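Local coordinates for protease Do-like 2, chloroplastic (Arabidopsis thaliana, PDB 4FLN), which acts as a serine protease of the chloroplast that makes the primary cut in the photodamaged D1 protein of plant photosystem II, at residues B[240-243]-B[249-252]; B[401-406]-B[436-441]. All blocks are in the same frame, centred on the assembly; numbering follows the deposited sequence.

Contact 1: B[240-243]-B[249-252]; sequences LTDY and YTGY
D242 is the one residue of helix 233-246 on which this junction turns, and its carboxylate meets the backbone and hydroxyl of T250 in the loop that follows the helix. With its CG anti to the backbone N, the side chain reaches off the helix toward 249-252. D242 OD1 takes the N-H of T250, N to OD1 2.8 Å, in a moderately bent bond of 147°, with the donor on the syn side and 20° out of the carboxylate plane. The same D242 OD1 receives a weak second bond from G251 N at 3.2 Å, while OD2 accepts the hydroxyl of T250. That last pair, T250 OG1 to D242 OD2, is modelled at 2.5 Å, a value too short to be trusted in detail at this resolution. In T250 a chi1 of 55° sets OG1 between the backbone N and the carbonyl carbon, close enough to the N-H for both donors to converge on one carboxylate.

Such a grip ties the C-terminal helix of a chymotrypsin-like double barrel to the chain leaving it for strand 257-261 of the PDZ sheet. The carboxylate is buried, and neutral donors are what satisfy it across this contact. Replacing D242 by an alanine would remove both oxygens, and the N-H and hydroxyl of T250 would probably lose their shared acceptor, with the loop at G251 less firmly held against the helix.

Y243, the next residue, faces the barrel instead, packing on L115 and V116 of strand 110-118. V116 also touches the side chain of Y249, whose CD1 comes to 3.8 Å from D242 OD1. One face of the Y249 ring carries G251 N, 3.5 Å above its centre; a positive phi that glycine readily adopts lets the chain pass here, and the hydroxyl of Y249 is hydrogen-bonded to D120.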
loop_
_atom_site.group_PDB
_atom_site.type_symbol
_atom_site.label_atom_id
_atom_site.label_comp_id
_atom_site.label_asym_id
_atom_site.label_seq_id
_atom_site.Cartn_x
_atom_site.Cartn_y
_atom_site.Cartn_z
ATOM N N LEU B 240 15.228 16.948 40.287
ATOM C CA LEU B 240 16.104 17.987 40.803
ATOM C C LEU B 240 16.683 17.632 42.171
ATOM O O LEU B 240 17.880 17.794 42.386
ATOM C CB LEU B 240 15.395 19.342 40.833
ATOM C CG LEU B 240 15.014 19.895 39.460
ATOM C CD1 LEU B 240 14.258 21.215 39.601
ATOM C CD2 LEU B 240 16.247 20.053 38.573
ATOM N N THR B 241 15.852 17.153 43.095
ATOM C CA THR B 241 16.372 16.822 44.420
ATOM C C THR B 241 17.281 15.598 44.334
ATOM O O THR B 241 18.274 15.500 45.058
ATOM C CB THR B 241 15.272 16.658 45.526
ATOM O OG1 THR B 241 15.306 15.332 46.068
ATOM C CG2 THR B 241 13.893 16.954 44.996
ATOM N N ASP B 242 16.958 14.681 43.427
ATOM C CA ASP B 242 17.840 13.556 43.177
ATOM C C ASP B 242 19.227 14.129 42.906
ATOM O O ASP B 242 20.217 13.714 43.504
ATOM C CB ASP B 242 17.340 12.731 41.989
ATOM C CG ASP B 242 18.167 11.475 41.746
ATOM O OD1 ASP B 242 17.859 10.728 40.792
ATOM O OD2 ASP B 242 19.133 11.230 42.497
ATOM N N TYR B 243 19.277 15.119 42.021
ATOM C CA TYR B 243 20.535 15.718 41.585
ATOM C C TYR B 243 21.235 16.516 42.685
ATOM O O TYR B 243 22.456 16.447 42.824
ATOM C CB TYR B 243 20.286 16.593 40.353
ATOM C CG TYR B 243 21.518 17.240 39.777
ATOM C CD1 TYR B 243 22.609 16.478 39.379
ATOM C CD2 TYR B 243 21.580 18.610 39.605
ATOM C CE1 TYR B 243 23.738 17.073 38.840
ATOM C CE2 TYR B 243 22.699 19.214 39.074
ATOM C CZ TYR B 243 23.774 18.444 38.690
ATOM O OH TYR B 243 24.883 19.057 38.157
ATOM N N TYR B 249 22.248 11.326 38.560
ATOM C CA TYR B 249 20.899 10.783 38.419
ATOM C C TYR B 249 20.825 9.346 38.938
ATOM O O TYR B 249 21.500 8.463 38.426
ATOM C CB TYR B 249 20.473 10.855 36.946
ATOM C CG TYR B 249 19.155 10.196 36.647
ATOM C CD1 TYR B 249 17.958 10.818 36.985
ATOM C CD2 TYR B 249 19.101 8.953 36.027
ATOM C CE1 TYR B 249 16.748 10.229 36.719
ATOM C CE2 TYR B 249 17.886 8.347 35.762
ATOM C CZ TYR B 249 16.710 8.994 36.108
ATOM O OH TYR B 249 15.489 8.414 35.847
ATOM N N THR B 250 20.038 9.125 39.988
ATOM C CA THR B 250 19.866 7.786 40.554
ATOM C C THR B 250 18.565 7.104 40.141
ATOM O O THR B 250 18.313 5.955 40.498
ATOM C CB THR B 250 19.961 7.807 42.089
ATOM O OG1 THR B 250 19.015 8.749 42.608
ATOM C CG2 THR B 250 21.357 8.213 42.525
ATOM N N GLY B 251 17.730 7.823 39.407
ATOM C CA GLY B 251 16.524 7.237 38.852
ATOM C C GLY B 251 15.341 7.054 39.785
ATOM O O GLY B 251 15.328 7.539 40.913
ATOM N N TYR B 252 14.334 6.355 39.276
ATOM C CA TYR B 252 13.089 6.094 39.982
ATOM C C TYR B 252 12.956 4.600 40.304
ATOM O O TYR B 252 13.030 3.751 39.409
ATOM C CB TYR B 252 11.902 6.600 39.154
ATOM C CG TYR B 252 12.000 8.058 38.797
ATOM C CD1 TYR B 252 11.197 8.997 39.421
ATOM C CD2 TYR B 252 12.908 8.504 37.838
ATOM C CE1 TYR B 252 11.284 10.347 39.100
ATOM C CE2 TYR B 252 13.012 9.853 37.517
ATOM C CZ TYR B 252 12.191 10.765 38.154
ATOM O OH TYR B 252 12.269 12.100 37.853
#

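Contact 2: B[401-406]-B[436-441]; sequences LTKARY and NQQVLK
K403 and Q438 meet through the ends of two long side chains, and this single polar junction is nearly the whole contact between helix 398-406 and strand 437-442. The close part is small and well defined. K403 NZ donates to Q438 OE1 at 2.9 Å, arriving at 120° to the C=O bond and only slightly tilted from the carbonyl plane. The end of the lysine chain, from CD to NZ, runs past OE1, so that the oxygen sits beside the methylenes as well as in front of the ammonium group. The two chains cross at about a right angle. Both are extended beyond CG, and Q438 has its CG anti to the backbone N (chi1 -174°), which carries the amide out from the strand to the helix.

Around this point the packing is loose. The backbones stay well apart, with K403 CA and Q438 CA, the nearest such pair, separated by 10.0 Å. The amide nitrogen does not share in the bond: Q438 NE2 lies 3.7 Å from K403 NZ. Neither of the two bonded residues is fully buried, and the lysine has a second, long and weak ion pair with E470.

Other faces of the same elements have partners of their own: T402 packs on T402 of the second subunit, and the buried V439 on V417 and F469 within the sheet. At the two ends of the strand the geometry fits a G1 beta bulge, where N436 and Q437 face L419, and a classic beta bulge, where L440 and K441 face E468. Helix and strand both belong to the second PDZ domain, whose antiparallel sheet has 437-442 as an inner strand.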
loop_
_atom_site.group_PDB
_atom_site.type_symbol
_atom_site.label_atom_id
_atom_site.label_comp_id
_atom_site.label_asym_id
_atom_site.label_seq_id
_atom_site.Cartn_x
_atom_site.Cartn_y
_atom_site.Cartn_z
ATOM N N LEU B 401 14.308 -13.136 20.592
ATOM C CA LEU B 401 13.364 -12.037 20.810
ATOM C C LEU B 401 12.582 -12.239 22.094
ATOM O O LEU B 401 12.406 -11.309 22.882
ATOM C CB LEU B 401 12.384 -11.921 19.649
ATOM C CG LEU B 401 12.152 -10.521 19.082
ATOM C CD1 LEU B 401 10.798 -10.461 18.413
ATOM C CD2 LEU B 401 12.243 -9.471 20.162
ATOM N N THR B 402 12.107 -13.460 22.302
ATOM C CA THR B 402 11.413 -13.778 23.533
ATOM C C THR B 402 12.331 -13.534 24.737
ATOM O O THR B 402 11.946 -12.842 25.684
ATOM C CB THR B 402 10.849 -15.215 23.524
ATOM O OG1 THR B 402 11.922 -16.145 23.361
ATOM C CG2 THR B 402 9.873 -15.389 22.377
ATOM N N LYS B 403 13.550 -14.070 24.693
ATOM C CA LYS B 403 14.505 -13.830 25.774
ATOM C C LYS B 403 14.590 -12.348 26.113
ATOM O O LYS B 403 14.656 -11.975 27.281
ATOM C CB LYS B 403 15.887 -14.382 25.437
ATOM C CG LYS B 403 16.015 -15.852 25.752
ATOM C CD LYS B 403 17.443 -16.252 26.076
ATOM C CE LYS B 403 17.472 -17.607 26.779
ATOM N NZ LYS B 403 18.849 -18.183 26.911
ATOM N N ALA B 404 14.560 -11.503 25.091
ATOM C CA ALA B 404 14.632 -10.069 25.319
ATOM C C ALA B 404 13.339 -9.497 25.897
ATOM O O ALA B 404 13.364 -8.487 26.594
ATOM C CB ALA B 404 15.005 -9.347 24.035
ATOM N N ARG B 405 12.205 -10.095 25.552
ATOM C CA ARG B 405 10.917 -9.649 26.085
ATOM C C ARG B 405 10.550 -10.249 27.452
ATOM O O ARG B 405 9.999 -9.560 28.311
ATOM C CB ARG B 405 9.797 -9.899 25.069
ATOM C CG ARG B 405 10.074 -9.324 23.681
ATOM C CD ARG B 405 10.046 -7.802 23.682
ATOM N NE ARG B 405 11.046 -7.233 22.780
ATOM C CZ ARG B 405 11.328 -5.935 22.695
ATOM N NH1 ARG B 405 10.682 -5.056 23.456
ATOM N NH2 ARG B 405 12.258 -5.514 21.848
ATOM N N TYR B 406 10.819 -11.546 27.610
ATOM C CA TYR B 406 10.329 -12.338 28.746
ATOM C C TYR B 406 11.306 -12.630 29.897
ATOM O O TYR B 406 10.940 -13.285 30.873
ATOM C CB TYR B 406 9.722 -13.656 28.238
ATOM C CG TYR B 406 8.454 -13.472 27.429
ATOM C CD1 TYR B 406 7.405 -14.377 27.525
ATOM C CD2 TYR B 406 8.303 -12.383 26.585
ATOM C CE1 TYR B 406 6.248 -14.200 26.792
ATOM C CE2 TYR B 406 7.155 -12.196 25.852
ATOM C CZ TYR B 406 6.128 -13.106 25.955
ATOM O OH TYR B 406 4.982 -12.911 25.215
ATOM N N ASN B 436 23.362 -13.190 14.979
ATOM C CA ASN B 436 22.557 -13.007 16.187
ATOM C C ASN B 436 22.294 -14.294 16.968
ATOM O O ASN B 436 21.151 -14.713 17.138
ATOM C CB ASN B 436 21.248 -12.315 15.835
ATOM C CG ASN B 436 21.473 -11.010 15.112
ATOM O OD1 ASN B 436 22.482 -10.336 15.330
ATOM N ND2 ASN B 436 20.543 -10.645 14.241
ATOM N N GLN B 437 23.368 -14.899 17.457
ATOM C CA GLN B 437 23.285 -16.097 18.274
ATOM C C GLN B 437 23.786 -15.778 19.673
ATOM O O GLN B 437 24.794 -15.100 19.832
ATOM C CB GLN B 437 24.128 -17.220 17.666
ATOM C CG GLN B 437 23.575 -17.773 16.373
ATOM C CD GLN B 437 22.310 -18.569 16.597
ATOM O OE1 GLN B 437 22.269 -19.446 17.467
ATOM N NE2 GLN B 437 21.264 -18.263 15.828
ATOM N N GLN B 438 23.075 -16.252 20.686
ATOM C CA GLN B 438 23.522 -16.064 22.052
ATOM C C GLN B 438 24.610 -17.080 22.383
ATOM O O GLN B 438 24.429 -18.271 22.149
ATOM C CB GLN B 438 22.356 -16.215 23.031
ATOM C CG GLN B 438 22.738 -15.882 24.454
ATOM C CD GLN B 438 21.667 -16.255 25.462
ATOM O OE1 GLN B 438 20.554 -16.617 25.096
ATOM N NE2 GLN B 438 22.005 -16.170 26.746
ATOM N N VAL B 439 25.741 -16.608 22.907
ATOM C CA VAL B 439 26.761 -17.503 23.454
ATOM C C VAL B 439 26.489 -17.818 24.911
ATOM O O VAL B 439 26.274 -16.916 25.714
ATOM C CB VAL B 439 28.182 -16.920 23.382
ATOM C CG1 VAL B 439 28.941 -17.518 22.220
ATOM C CG2 VAL B 439 28.145 -15.405 23.316
ATOM N N LEU B 440 26.529 -19.104 25.241
ATOM C CA LEU B 440 26.289 -19.581 26.599
ATOM C C LEU B 440 27.589 -19.901 27.324
ATOM O O LEU B 440 27.889 -19.322 28.358
ATOM C CB LEU B 440 25.370 -20.798 26.580
ATOM C CG LEU B 440 24.053 -20.498 25.861
ATOM C CD1 LEU B 440 23.137 -21.707 25.863
ATOM C CD2 LEU B 440 23.363 -19.278 26.483
ATOM N N LYS B 441 28.346 -20.846 26.791
ATOM C CA LYS B 441 29.594 -21.244 27.417
ATOM C C LYS B 441 30.806 -20.936 26.554
ATOM O O LYS B 441 30.723 -20.852 25.327
ATOM C CB LYS B 441 29.573 -22.736 27.764
ATOM C CG LYS B 441 28.332 -23.161 28.523
ATOM C CD LYS B 441 28.467 -24.552 29.114
ATOM C CE LYS B 441 27.114 -25.056 29.600
ATOM N NZ LYS B 441 27.228 -26.135 30.622
#

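In the fold
Contacts 1 and 2 follow one another along the chain and lie on opposite sides of its centre, their own centres about 14 and 20 Å from it respectively. The two contact centres are about 32 Å apart, and about 18 Å separates their nearest atoms, so they do not touch. Contact 1 is the one near the probable catalytic machinery: the side chain of Y249 is about 9 Å from that of D122, a charge-relay residue by similarity. Contact 2 is remote from that site but beside a subunit interface of the six-chain assembly. Bound peptide is a feature of both surroundings, since Y252 and Y406 each pack against a modified peptide side chain.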